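Side-chain contacts in beta-glucosidase (Chaetomella raphigera, PDB 6JXG), which probably hydrolyses terminal, non-reducing beta-D-glucosyl residues with release of beta-D-glucose, as a secreted family 3 glycoside hydrolase of cellulose breakdown: residues 654-659 against 664-669; 54-59 against 249-254; 486-491 against 538-543; 398-403 against 517-522. All coordinates share one frame; numbering follows the deposited sequence.

Contact 1. Residues 654-659 against 664-669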
loop_
_atom_site.group_PDB
_atom_site.type_symbol
_atom_site.label_atom_id
_atom_site.label_comp_id
_atom_site.label_asym_id
_atom_site.label_seq_id
_atom_site.Cartn_x
_atom_site.Cartn_y
_atom_site.Cartn_z
ATOM N N ASP A 654 8.067 -10.656 -12.147
ATOM C CA ASP A 654 8.951 -9.911 -13.057
ATOM C C ASP A 654 8.104 -9.464 -14.244
ATOM O O ASP A 654 7.442 -10.264 -14.871
ATOM C CB ASP A 654 10.126 -10.829 -13.493
ATOM C CG ASP A 654 11.226 -10.082 -14.263
ATOM O OD1 ASP A 654 11.231 -8.801 -14.195
ATOM O OD2 ASP A 654 12.046 -10.772 -14.940
ATOM N N LYS A 655 8.125 -8.176 -14.582
ATOM C CA LYS A 655 7.224 -7.654 -15.583
ATOM C C LYS A 655 8.031 -7.418 -16.877
ATOM O O LYS A 655 9.037 -6.699 -16.828
ATOM C CB LYS A 655 6.593 -6.353 -15.063
ATOM C CG LYS A 655 5.453 -5.791 -15.955
ATOM C CD LYS A 655 4.671 -4.707 -15.265
ATOM C CE LYS A 655 3.303 -4.463 -15.903
ATOM N NZ LYS A 655 2.551 -3.368 -15.245
ATOM N N ILE A 656 7.600 -7.988 -17.995
ATOM C CA ILE A 656 8.359 -7.915 -19.236
ATOM C C ILE A 656 7.525 -7.367 -20.359
ATOM O O ILE A 656 6.387 -7.753 -20.582
ATOM C CB ILE A 656 8.941 -9.297 -19.612
ATOM C CG1 ILE A 656 9.844 -9.221 -20.823
ATOM C CG2 ILE A 656 7.873 -10.356 -19.783
ATOM C CD1 ILE A 656 10.675 -10.480 -21.038
ATOM N N SER A 657 8.111 -6.417 -21.036
ATOM C CA SER A 657 7.445 -5.768 -22.140
ATOM C C SER A 657 7.921 -6.380 -23.458
ATOM O O SER A 657 9.098 -6.530 -23.659
ATOM C CB SER A 657 7.689 -4.253 -22.039
ATOM O OG SER A 657 7.159 -3.762 -23.223
ATOM N N LEU A 658 6.989 -6.807 -24.315
ATOM C CA LEU A 658 7.316 -7.526 -25.547
ATOM C C LEU A 658 6.508 -7.086 -26.758
ATOM O O LEU A 658 5.245 -6.897 -26.660
ATOM C CB LEU A 658 7.094 -9.011 -25.375
ATOM C CG LEU A 658 7.997 -9.683 -24.325
ATOM C CD1 LEU A 658 7.464 -11.093 -24.073
ATOM C CD2 LEU A 658 9.467 -9.704 -24.811
ATOM N N LYS A 659 7.214 -6.886 -27.879
ATOM C CA LYS A 659 6.555 -6.586 -29.141
ATOM C C LYS A 659 5.963 -7.885 -29.694
ATOM O O LYS A 659 6.353 -8.992 -29.318
ATOM C CB LYS A 659 7.547 -5.978 -30.127
ATOM C CG LYS A 659 7.876 -4.527 -29.828
ATOM C CD LYS A 659 9.173 -4.115 -30.487
ATOM C CE LYS A 659 9.137 -2.661 -30.898
ATOM N NZ LYS A 659 10.385 -2.350 -31.645
ATOM N N GLY A 664 11.429 -12.985 -24.391
ATOM C CA GLY A 664 12.419 -12.501 -23.396
ATOM C C GLY A 664 12.506 -13.426 -22.214
ATOM O O GLY A 664 11.706 -14.332 -22.070
ATOM N N THR A 665 13.488 -13.190 -21.365
ATOM C CA THR A 665 13.632 -13.961 -20.144
ATOM C C THR A 665 13.141 -13.223 -18.890
ATOM O O THR A 665 13.421 -12.049 -18.723
ATOM C CB THR A 665 15.064 -14.336 -19.973
ATOM O OG1 THR A 665 15.440 -15.212 -21.074
ATOM C CG2 THR A 665 15.264 -15.063 -18.677
ATOM N N VAL A 666 12.374 -13.908 -18.067
ATOM C CA VAL A 666 12.003 -13.437 -16.718
ATOM C C VAL A 666 12.829 -14.146 -15.699
ATOM O O VAL A 666 13.172 -15.268 -15.881
ATOM C CB VAL A 666 10.472 -13.534 -16.443
ATOM C CG1 VAL A 666 9.792 -12.615 -17.396
ATOM C CG2 VAL A 666 9.955 -14.936 -16.569
ATOM N N THR A 667 13.143 -13.449 -14.615
ATOM C CA THR A 667 14.085 -13.933 -13.612
ATOM C C THR A 667 13.533 -13.696 -12.249
ATOM O O THR A 667 13.029 -12.583 -11.976
ATOM C CB THR A 667 15.416 -13.200 -13.797
ATOM O OG1 THR A 667 15.964 -13.639 -15.048
ATOM C CG2 THR A 667 16.355 -13.470 -12.694
ATOM N N PHE A 668 13.583 -14.728 -11.411
ATOM C CA PHE A 668 13.122 -14.610 -10.036
ATOM C C PHE A 668 14.279 -14.993 -9.124
ATOM O O PHE A 668 14.632 -16.152 -9.107
ATOM C CB PHE A 668 11.906 -15.541 -9.737
ATOM C CG PHE A 668 10.847 -15.504 -10.811
ATOM C CD1 PHE A 668 10.044 -14.350 -10.978
ATOM C CD2 PHE A 668 10.722 -16.533 -11.720
ATOM C CE1 PHE A 668 9.024 -14.304 -11.947
ATOM C CE2 PHE A 668 9.749 -16.447 -12.761
ATOM C CZ PHE A 668 8.882 -15.337 -12.856
ATOM N N ASN A 669 14.810 -14.034 -8.356
ATOM C CA ASN A 669 15.847 -14.326 -7.343
ATOM C C ASN A 669 15.251 -14.560 -5.960
ATOM O O ASN A 669 14.465 -13.728 -5.445
ATOM C CB ASN A 669 16.849 -13.181 -7.334
ATOM C CG ASN A 669 17.560 -13.039 -8.650
ATOM O OD1 ASN A 669 18.109 -14.023 -9.185
ATOM N ND2 ASN A 669 17.532 -11.836 -9.213
#
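Asp654 and Ile656 meet Val666 in a face-to-face packing of two edge strands, one from each sheet of the fibronectin type III-like domain. The short strand segments run nearly antiparallel and their axes come within 7.0 Å, yet they belong to different sheets and share no backbone ladder. The one hydrogen bond between them is made by a side chain: Thr667 N donates to Asp654 OD2 over 2.9 Å, with an N-H...O angle of 158°. The donor reaches OD2 on its anti side, 21° out of the carboxylate plane. With CG anti to the backbone N (chi1 -171°), the carboxylate of Asp654 stretches across to the backbone of the other strand, where OD2 also lies 3.2 Å from Val666 CA. The ring edge of Phe668 comes in as well, its CE1 3.8 Å from Asp654 N. Further along, the side chains of Ile656 and Val666 run roughly perpendicular, CG2 of the first 3.8 Å from CG1 of the second. Ile656 CD1 settles 3.6 Å from Gly664 CA, where the absence of a side chain lets it reach the main chain. Strand 649-658 is hydrogen-bonded to strand 628-637, strand 663-671 to strand 612-622; Val666 and Phe668 also touch Ala632, packing between the two sheets.

Contact 2. Residues 54-59 against 249-254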
loop_
_atom_site.group_PDB
_atom_site.type_symbol
_atom_site.label_atom_id
_atom_site.label_comp_id
_atom_site.label_asym_id
_atom_site.label_seq_id
_atom_site.Cartn_x
_atom_site.Cartn_y
_atom_site.Cartn_z
ATOM N N LEU A 54 11.319 19.339 14.180
ATOM C CA LEU A 54 11.064 18.207 13.278
ATOM C C LEU A 54 9.613 18.146 12.816
ATOM O O LEU A 54 8.694 18.222 13.652
ATOM C CB LEU A 54 11.441 16.852 13.875
ATOM C CG LEU A 54 12.945 16.733 14.143
ATOM C CD1 LEU A 54 13.196 15.539 15.072
ATOM C CD2 LEU A 54 13.707 16.515 12.848
ATOM N N CYS A 55 9.428 17.956 11.501
ATOM C CA CYS A 55 8.121 18.082 10.841
ATOM C C CYS A 55 7.713 16.671 10.374
ATOM O O CYS A 55 8.449 16.040 9.573
ATOM C CB CYS A 55 8.218 19.039 9.654
ATOM S SG CYS A 55 6.717 19.078 8.590
ATOM N N TYR A 56 6.570 16.209 10.911
ATOM C CA TYR A 56 5.985 14.920 10.542
ATOM C C TYR A 56 4.712 15.227 9.757
ATOM O O TYR A 56 3.797 15.929 10.288
ATOM C CB TYR A 56 5.607 14.162 11.812
ATOM C CG TYR A 56 6.744 13.692 12.711
ATOM C CD1 TYR A 56 7.085 12.337 12.809
ATOM C CD2 TYR A 56 7.407 14.560 13.512
ATOM C CE1 TYR A 56 8.075 11.934 13.629
ATOM C CE2 TYR A 56 8.434 14.167 14.333
ATOM C CZ TYR A 56 8.761 12.836 14.408
ATOM O OH TYR A 56 9.766 12.460 15.261
ATOM N N GLN A 57 4.640 14.723 8.533
ATOM C CA GLN A 57 3.550 15.071 7.647
ATOM C C GLN A 57 2.949 13.811 6.959
ATOM O O GLN A 57 3.669 12.969 6.426
ATOM C CB GLN A 57 3.958 16.114 6.602
ATOM C CG GLN A 57 2.773 16.770 5.896
ATOM C CD GLN A 57 2.082 17.797 6.792
ATOM O OE1 GLN A 57 2.542 18.104 7.914
ATOM N NE2 GLN A 57 0.979 18.361 6.294
ATOM N N ASP A 58 1.622 13.755 6.951
ATOM C CA ASP A 58 0.888 12.749 6.117
ATOM C C ASP A 58 1.063 13.122 4.609
ATOM O O ASP A 58 1.453 14.273 4.252
ATOM C CB ASP A 58 -0.591 12.773 6.440
ATOM C CG ASP A 58 -0.957 12.103 7.744
ATOM O OD1 ASP A 58 -0.361 11.060 7.995
ATOM O OD2 ASP A 58 -1.837 12.633 8.490
ATOM N N GLY A 59 0.845 12.197 3.698
ATOM C CA GLY A 59 0.529 10.811 3.993
ATOM C C GLY A 59 1.185 9.957 2.933
ATOM O O GLY A 59 2.074 10.411 2.233
ATOM N N VAL A 249 8.730 8.374 20.195
ATOM C CA VAL A 249 8.140 9.679 19.966
ATOM C C VAL A 249 6.619 9.646 20.136
ATOM O O VAL A 249 5.935 8.806 19.541
ATOM C CB VAL A 249 8.416 10.187 18.539
ATOM C CG1 VAL A 249 7.854 11.602 18.327
ATOM C CG2 VAL A 249 9.909 10.185 18.249
ATOM N N ALA A 250 6.102 10.581 20.934
ATOM C CA ALA A 250 4.679 10.660 21.204
ATOM C C ALA A 250 4.038 11.740 20.372
ATOM O O ALA A 250 4.331 12.909 20.587
ATOM C CB ALA A 250 4.404 10.920 22.684
ATOM N N MET A 251 3.182 11.351 19.444
ATOM C CA MET A 251 2.513 12.319 18.600
ATOM C C MET A 251 0.989 12.262 18.795
ATOM O O MET A 251 0.467 11.184 18.878
ATOM C CB MET A 251 2.824 11.988 17.131
ATOM C CG MET A 251 4.208 12.425 16.710
ATOM S SD MET A 251 4.260 14.248 16.640
ATOM C CE MET A 251 5.927 14.499 17.223
ATOM N N PRO A 252 0.253 13.396 18.660
ATOM C CA PRO A 252 0.867 14.737 18.428
ATOM C C PRO A 252 1.489 15.362 19.653
ATOM O O PRO A 252 1.982 16.534 19.574
ATOM C CB PRO A 252 -0.306 15.582 17.946
ATOM C CG PRO A 252 -1.522 14.939 18.551
ATOM C CD PRO A 252 -1.231 13.446 18.596
ATOM N N GLY A 253 1.485 14.600 20.789
ATOM C CA GLY A 253 2.064 15.014 22.082
ATOM C C GLY A 253 1.003 15.121 23.181
ATOM O O GLY A 253 1.232 14.698 24.347
ATOM N N ASP A 254 -0.146 15.706 22.828
ATOM C CA ASP A 254 -1.296 15.748 23.687
ATOM C C ASP A 254 -2.436 14.911 23.093
ATOM O O ASP A 254 -2.305 14.267 21.990
ATOM C CB ASP A 254 -1.748 17.189 23.978
ATOM C CG ASP A 254 -2.201 17.946 22.742
ATOM O OD1 ASP A 254 -2.572 19.110 22.972
ATOM O OD2 ASP A 254 -2.218 17.400 21.591
#
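The backbones stay well apart here, with Tyr56 and Met251 closest at 9.2 Å between their CA atoms, so that side chains alone bridge from the short strand 55-57 to the irregular segment 249-254. Tyr56 does most of the work. Its CG lies anti to the carbonyl carbon (chi1 -67°), and the ring projects from the strand until its hydroxyl meets Val249 coming from the opposite direction. Both methyls of that valine touch the oxygen: CG1 is 3.7 Å and CG2 3.8 Å from Tyr56 OH. Met251 arrives across the tyrosine, nearly square to it. Its chain is bent at chi2 (-70°) as well as at chi3, which turns the thioether over the ring in a Met-aromatic contact. Met251 SD stands above the face but at a distance, 4.8 Å from the centroid of the Tyr56 ring and 21° off its normal. The methyl is nearer and off-centre, a CH-pi contact in which Met251 CE approaches Tyr56 CE2 to 3.8 Å. All three side chains are buried, and the packing is wholly apolar apart from the phenol oxygen. Two residues of the loop are also tied by their surroundings, Met251 N to Ser231 OG and Val249 by packing on Ile288. Within the N-terminal TIM-barrel-like domain, Tyr56 also touches Val105 of the adjacent strand 105-106 and Phe228 of strand 228-231. Val249 and Met251 both rest on Val230, so the contact links strand 55-57 to the segment that packs on strand 228-231, beside helix 278-294.

Contact 3. Residues 486-491 against 538-543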
loop_
_atom_site.group_PDB
_atom_site.type_symbol
_atom_site.label_atom_id
_atom_site.label_comp_id
_atom_site.label_asym_id
_atom_site.label_seq_id
_atom_site.Cartn_x
_atom_site.Cartn_y
_atom_site.Cartn_z
ATOM N N PRO A 486 -11.763 -5.266 -3.523
ATOM C CA PRO A 486 -12.613 -6.293 -4.127
ATOM C C PRO A 486 -14.084 -5.931 -4.073
ATOM O O PRO A 486 -14.593 -5.335 -3.084
ATOM C CB PRO A 486 -12.361 -7.527 -3.241
ATOM C CG PRO A 486 -11.082 -7.282 -2.548
ATOM C CD PRO A 486 -10.876 -5.822 -2.481
ATOM N N LEU A 487 -14.772 -6.315 -5.125
ATOM C CA LEU A 487 -16.197 -6.244 -5.218
ATOM C C LEU A 487 -16.693 -7.608 -5.802
ATOM O O LEU A 487 -16.009 -8.241 -6.581
ATOM C CB LEU A 487 -16.654 -5.118 -6.133
ATOM C CG LEU A 487 -16.339 -3.708 -5.711
ATOM C CD1 LEU A 487 -16.590 -2.735 -6.807
ATOM C CD2 LEU A 487 -17.265 -3.457 -4.511
ATOM N N ILE A 488 -17.923 -7.966 -5.473
ATOM C CA ILE A 488 -18.564 -9.132 -6.069
ATOM C C ILE A 488 -19.223 -8.600 -7.351
ATOM O O ILE A 488 -20.027 -7.687 -7.321
ATOM C CB ILE A 488 -19.598 -9.751 -5.097
ATOM C CG1 ILE A 488 -18.974 -10.055 -3.730
ATOM C CG2 ILE A 488 -20.307 -10.963 -5.728
ATOM C CD1 ILE A 488 -17.833 -11.070 -3.733
ATOM N N LEU A 489 -18.859 -9.200 -8.462
ATOM C CA LEU A 489 -19.231 -8.735 -9.764
ATOM C C LEU A 489 -20.226 -9.689 -10.453
ATOM O O LEU A 489 -20.570 -9.444 -11.605
ATOM C CB LEU A 489 -18.010 -8.570 -10.629
ATOM C CG LEU A 489 -16.934 -7.624 -10.099
ATOM C CD1 LEU A 489 -15.771 -7.481 -11.078
ATOM C CD2 LEU A 489 -17.590 -6.282 -9.890
ATOM N N GLU A 490 -20.701 -10.705 -9.734
ATOM C CA GLU A 490 -21.566 -11.732 -10.321
ATOM C C GLU A 490 -22.811 -11.123 -10.999
ATOM O O GLU A 490 -23.154 -11.497 -12.097
ATOM C CB GLU A 490 -22.018 -12.744 -9.267
ATOM C CG GLU A 490 -20.874 -13.524 -8.643
ATOM C CD GLU A 490 -20.029 -14.252 -9.669
ATOM O OE1 GLU A 490 -18.871 -13.874 -9.927
ATOM O OE2 GLU A 490 -20.547 -15.198 -10.274
ATOM N N ASP A 491 -23.443 -10.138 -10.378
ATOM C CA ASP A 491 -24.579 -9.492 -11.060
ATOM C C ASP A 491 -24.232 -8.798 -12.361
ATOM O O ASP A 491 -25.062 -8.746 -13.320
ATOM C CB ASP A 491 -25.244 -8.453 -10.149
ATOM C CG ASP A 491 -25.923 -9.071 -8.972
ATOM O OD1 ASP A 491 -26.199 -10.279 -9.043
ATOM O OD2 ASP A 491 -26.077 -8.384 -7.925
ATOM N N SER A 538 -18.816 -14.515 1.418
ATOM C CA SER A 538 -18.470 -15.504 2.469
ATOM C C SER A 538 -17.248 -16.379 2.112
ATOM O O SER A 538 -16.635 -16.948 2.978
ATOM C CB SER A 538 -19.708 -16.408 2.769
ATOM O OG SER A 538 -20.099 -17.067 1.579
ATOM N N ASP A 539 -16.914 -16.473 0.824
ATOM C CA ASP A 539 -15.749 -17.171 0.326
ATOM C C ASP A 539 -14.406 -16.623 0.864
ATOM O O ASP A 539 -13.428 -17.366 0.896
ATOM C CB ASP A 539 -15.698 -17.134 -1.217
ATOM C CG ASP A 539 -16.766 -18.066 -1.893
ATOM O OD1 ASP A 539 -17.403 -18.904 -1.182
ATOM O OD2 ASP A 539 -16.892 -17.968 -3.134
ATOM N N TYR A 540 -14.329 -15.337 1.223
ATOM C CA TYR A 540 -13.008 -14.800 1.756
ATOM C C TYR A 540 -12.666 -15.438 3.088
ATOM O O TYR A 540 -11.480 -15.563 3.442
ATOM C CB TYR A 540 -12.962 -13.272 1.893
ATOM C CG TYR A 540 -13.003 -12.607 0.601
ATOM C CD1 TYR A 540 -11.829 -12.364 -0.103
ATOM C CD2 TYR A 540 -14.186 -12.210 0.060
ATOM C CE1 TYR A 540 -11.867 -11.741 -1.315
ATOM C CE2 TYR A 540 -14.240 -11.590 -1.189
ATOM C CZ TYR A 540 -13.101 -11.394 -1.895
ATOM O OH TYR A 540 -13.131 -10.813 -3.128
ATOM N N GLY A 541 -13.693 -15.901 3.827
ATOM C CA GLY A 541 -13.471 -16.487 5.140
ATOM C C GLY A 541 -13.055 -15.504 6.209
ATOM O O GLY A 541 -12.670 -15.918 7.305
ATOM N N THR A 542 -13.031 -14.218 5.863
ATOM C CA THR A 542 -12.764 -13.113 6.823
ATOM C C THR A 542 -13.853 -12.092 6.667
ATOM O O THR A 542 -14.513 -11.988 5.607
ATOM C CB THR A 542 -11.461 -12.415 6.568
ATOM O OG1 THR A 542 -11.378 -12.024 5.184
ATOM C CG2 THR A 542 -10.316 -13.300 6.866
ATOM N N ALA A 543 -14.011 -11.310 7.727
ATOM C CA ALA A 543 -15.017 -10.254 7.784
ATOM C C ALA A 543 -14.678 -9.284 8.945
ATOM O O ALA A 543 -13.866 -9.598 9.849
ATOM C CB ALA A 543 -16.377 -10.919 7.993
#
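The hydroxyl oxygen of Tyr540 is gripped by two backbone groups outside the contact, the carbonyl O of Thr532 and the N of Ala534, and against it packs the ring of Pro486. The phenol can donate its O-H to Thr532 O while accepting from Ala534 N, so both of its roles are used. Pro486 CB lies 3.4 Å from Tyr540 OH, the shortest approach between the two segments, while CG stands off at 4.1 Å from the same oxygen. Relative to the aromatic ring the proline comes in obliquely, its CB 4.2 Å from Tyr540 CZ. Ile488 reaches a different part of the tyrosine. Its CB does not point at the other segment, but two successive bends (chi1 -54°, chi2 -62°) bring CD1 round to the ring edge, 4.4 Å from Tyr540 CE2. This is a looser touch than that of the proline. Tyr540 comes from a turn in which Gly541 N bonds to Ser538 O, and its ring also meets Phe562 edge-to-face and packs on Leu457. Within the family 3 C-terminal domain, the contact joins the segment between strand 477-483 and helix 490-493 to the loop after helix 511-519. Chemically, the two segments hold each other by apolar packing alone, and the polar end of Tyr540 is satisfied by the backbone at 532-534, which should fix where the ring lies against Pro486 and Ile488.

Contact 4. Residues 398-403 against 517-522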
loop_
_atom_site.group_PDB
_atom_site.type_symbol
_atom_site.label_atom_id
_atom_site.label_comp_id
_atom_site.label_asym_id
_atom_site.label_seq_id
_atom_site.Cartn_x
_atom_site.Cartn_y
_atom_site.Cartn_z
ATOM N N ASP A 398 -12.972 13.969 -19.272
ATOM C CA ASP A 398 -11.936 14.965 -19.631
ATOM C C ASP A 398 -11.021 14.386 -20.661
ATOM O O ASP A 398 -10.633 15.034 -21.618
ATOM C CB ASP A 398 -11.113 15.394 -18.372
ATOM C CG ASP A 398 -11.950 16.104 -17.310
ATOM O OD1 ASP A 398 -13.128 16.491 -17.615
ATOM O OD2 ASP A 398 -11.429 16.286 -16.163
ATOM N N ALA A 399 -10.547 13.154 -20.437
ATOM C CA ALA A 399 -9.615 12.499 -21.357
ATOM C C ALA A 399 -10.309 11.940 -22.608
ATOM O O ALA A 399 -9.752 11.951 -23.673
ATOM C CB ALA A 399 -8.889 11.370 -20.672
ATOM N N ILE A 400 -11.495 11.405 -22.463
ATOM C CA ILE A 400 -12.141 10.771 -23.601
ATOM C C ILE A 400 -12.640 11.778 -24.662
ATOM O O ILE A 400 -12.457 11.551 -25.850
ATOM C CB ILE A 400 -13.313 9.915 -23.108
ATOM C CG1 ILE A 400 -12.757 8.690 -22.347
ATOM C CG2 ILE A 400 -14.288 9.576 -24.245
ATOM C CD1 ILE A 400 -13.837 7.998 -21.550
ATOM N N THR A 401 -13.170 12.894 -24.198
ATOM C CA THR A 401 -13.825 13.865 -25.064
ATOM C C THR A 401 -12.951 14.234 -26.267
ATOM O O THR A 401 -13.352 13.981 -27.400
ATOM C CB THR A 401 -14.252 15.105 -24.287
ATOM O OG1 THR A 401 -15.317 14.734 -23.420
ATOM C CG2 THR A 401 -14.723 16.232 -25.250
ATOM N N PRO A 402 -11.702 14.719 -26.041
ATOM C CA PRO A 402 -10.933 15.069 -27.241
ATOM C C PRO A 402 -10.628 13.887 -28.158
ATOM O O PRO A 402 -10.543 14.054 -29.387
ATOM C CB PRO A 402 -9.651 15.696 -26.688
ATOM C CG PRO A 402 -9.634 15.498 -25.217
ATOM C CD PRO A 402 -10.942 14.875 -24.800
ATOM N N LEU A 403 -10.450 12.702 -27.572
ATOM C CA LEU A 403 -10.046 11.538 -28.313
ATOM C C LEU A 403 -11.207 11.050 -29.212
ATOM O O LEU A 403 -11.003 10.663 -30.395
ATOM C CB LEU A 403 -9.601 10.389 -27.372
ATOM C CG LEU A 403 -8.302 10.613 -26.603
ATOM C CD1 LEU A 403 -8.081 9.469 -25.614
ATOM C CD2 LEU A 403 -7.077 10.718 -27.534
ATOM N N ASP A 517 -5.461 5.956 -21.958
ATOM C CA ASP A 517 -4.255 5.335 -22.552
ATOM C C ASP A 517 -4.572 3.857 -22.844
ATOM O O ASP A 517 -4.056 3.271 -23.814
ATOM C CB ASP A 517 -3.029 5.353 -21.614
ATOM C CG ASP A 517 -2.397 6.736 -21.452
ATOM O OD1 ASP A 517 -2.689 7.652 -22.247
ATOM O OD2 ASP A 517 -1.580 6.914 -20.517
ATOM N N ILE A 518 -5.378 3.252 -21.986
ATOM C CA ILE A 518 -5.796 1.841 -22.190
ATOM C C ILE A 518 -7.041 1.716 -23.076
ATOM O O ILE A 518 -7.074 0.891 -24.023
ATOM C CB ILE A 518 -5.974 1.117 -20.817
ATOM C CG1 ILE A 518 -4.584 0.755 -20.271
ATOM C CG2 ILE A 518 -6.839 -0.146 -20.890
ATOM C CD1 ILE A 518 -4.171 1.710 -19.252
ATOM N N LEU A 519 -8.057 2.501 -22.795
ATOM C CA LEU A 519 -9.310 2.398 -23.556
ATOM C C LEU A 519 -9.129 2.596 -25.039
ATOM O O LEU A 519 -9.762 1.886 -25.815
ATOM C CB LEU A 519 -10.325 3.410 -23.081
ATOM C CG LEU A 519 -10.934 3.184 -21.688
ATOM C CD1 LEU A 519 -11.949 4.291 -21.384
ATOM C CD2 LEU A 519 -11.535 1.813 -21.518
ATOM N N TYR A 520 -8.277 3.534 -25.439
ATOM C CA TYR A 520 -8.081 3.809 -26.879
ATOM C C TYR A 520 -6.903 3.043 -27.465
ATOM O O TYR A 520 -6.520 3.225 -28.606
ATOM C CB TYR A 520 -8.007 5.328 -27.106
ATOM C CG TYR A 520 -9.387 5.948 -27.271
ATOM C CD1 TYR A 520 -10.043 5.926 -28.526
ATOM C CD2 TYR A 520 -10.058 6.525 -26.187
ATOM C CE1 TYR A 520 -11.312 6.478 -28.682
ATOM C CE2 TYR A 520 -11.335 7.047 -26.321
ATOM C CZ TYR A 520 -11.950 7.051 -27.566
ATOM O OH TYR A 520 -13.208 7.590 -27.681
ATOM N N GLY A 521 -6.285 2.191 -26.662
ATOM C CA GLY A 521 -5.306 1.266 -27.143
ATOM C C GLY A 521 -3.890 1.769 -27.359
ATOM O O GLY A 521 -3.116 1.079 -28.008
ATOM N N SER A 522 -3.525 2.943 -26.843
ATOM C CA SER A 522 -2.145 3.390 -27.005
ATOM C C SER A 522 -1.240 2.418 -26.307
ATOM O O SER A 522 -0.104 2.150 -26.761
ATOM C CB SER A 522 -1.907 4.842 -26.504
ATOM O OG SER A 522 -2.263 5.001 -25.121
#
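Leu403 meets the Tyr520 ring first through its CB, which sits over one face, displaced from the middle of the ring. That makes a CH-pi contact, 4.0 Å from Leu403 CB to the ring centroid and 16° off the normal. From CB the chain turns to put CG anti to the carbonyl carbon (chi1 -69°), and beyond CG the CD1 methyl runs back along the ring to 3.6 Å from Tyr520 CD2, with Tyr520 CG a little further off. The leucine and tyrosine side chains thus lie alongside, pointing opposite ways. Ile400, one turn earlier in the same helix, takes the ring at its edge: CG2 lies near the ring plane, 4.1 Å from Tyr520 OH. Its other branch ends in CD1, 4.2 Å from Leu519 CD1. The ring is therefore flanked on a face and an edge by a single helix; Tyr520 also touches Leu346 and Gln407. Just after it, Gly521 takes positive phi as the chain leaves helix 511-519, and Ser522 OG donates to a lone pair of Asp517 O over 2.8 Å, a bond that spans the turn holding Tyr520. Ala516 continues the packing by touching Ala399 and Leu403. This is the packing of one helix against the C-terminal end of another in the family 3 C-terminal domain, an alpha/beta sandwich.

Overall arrangement
Going along the chain, contact 2 comes first and closes a loop of 189 residues, drawing the early strand of the N-terminal domain to the loop after helix 239-245. Contacts 4 and 3 follow, both within the C-terminal family 3 domain, and they cross: 398-403, 486-491, 517-522 and 538-543 alternate, so each loop contains one segment of the other contact. Their centres are 31 Å apart and they do not touch. Contact 1 comes last and spans only four residues, pairing the two sheets of the fibronectin-like domain. Its nearest atoms are about 9 Å from contact 4, whereas contact 2 lies across the molecule's centre from contacts 1 and 3.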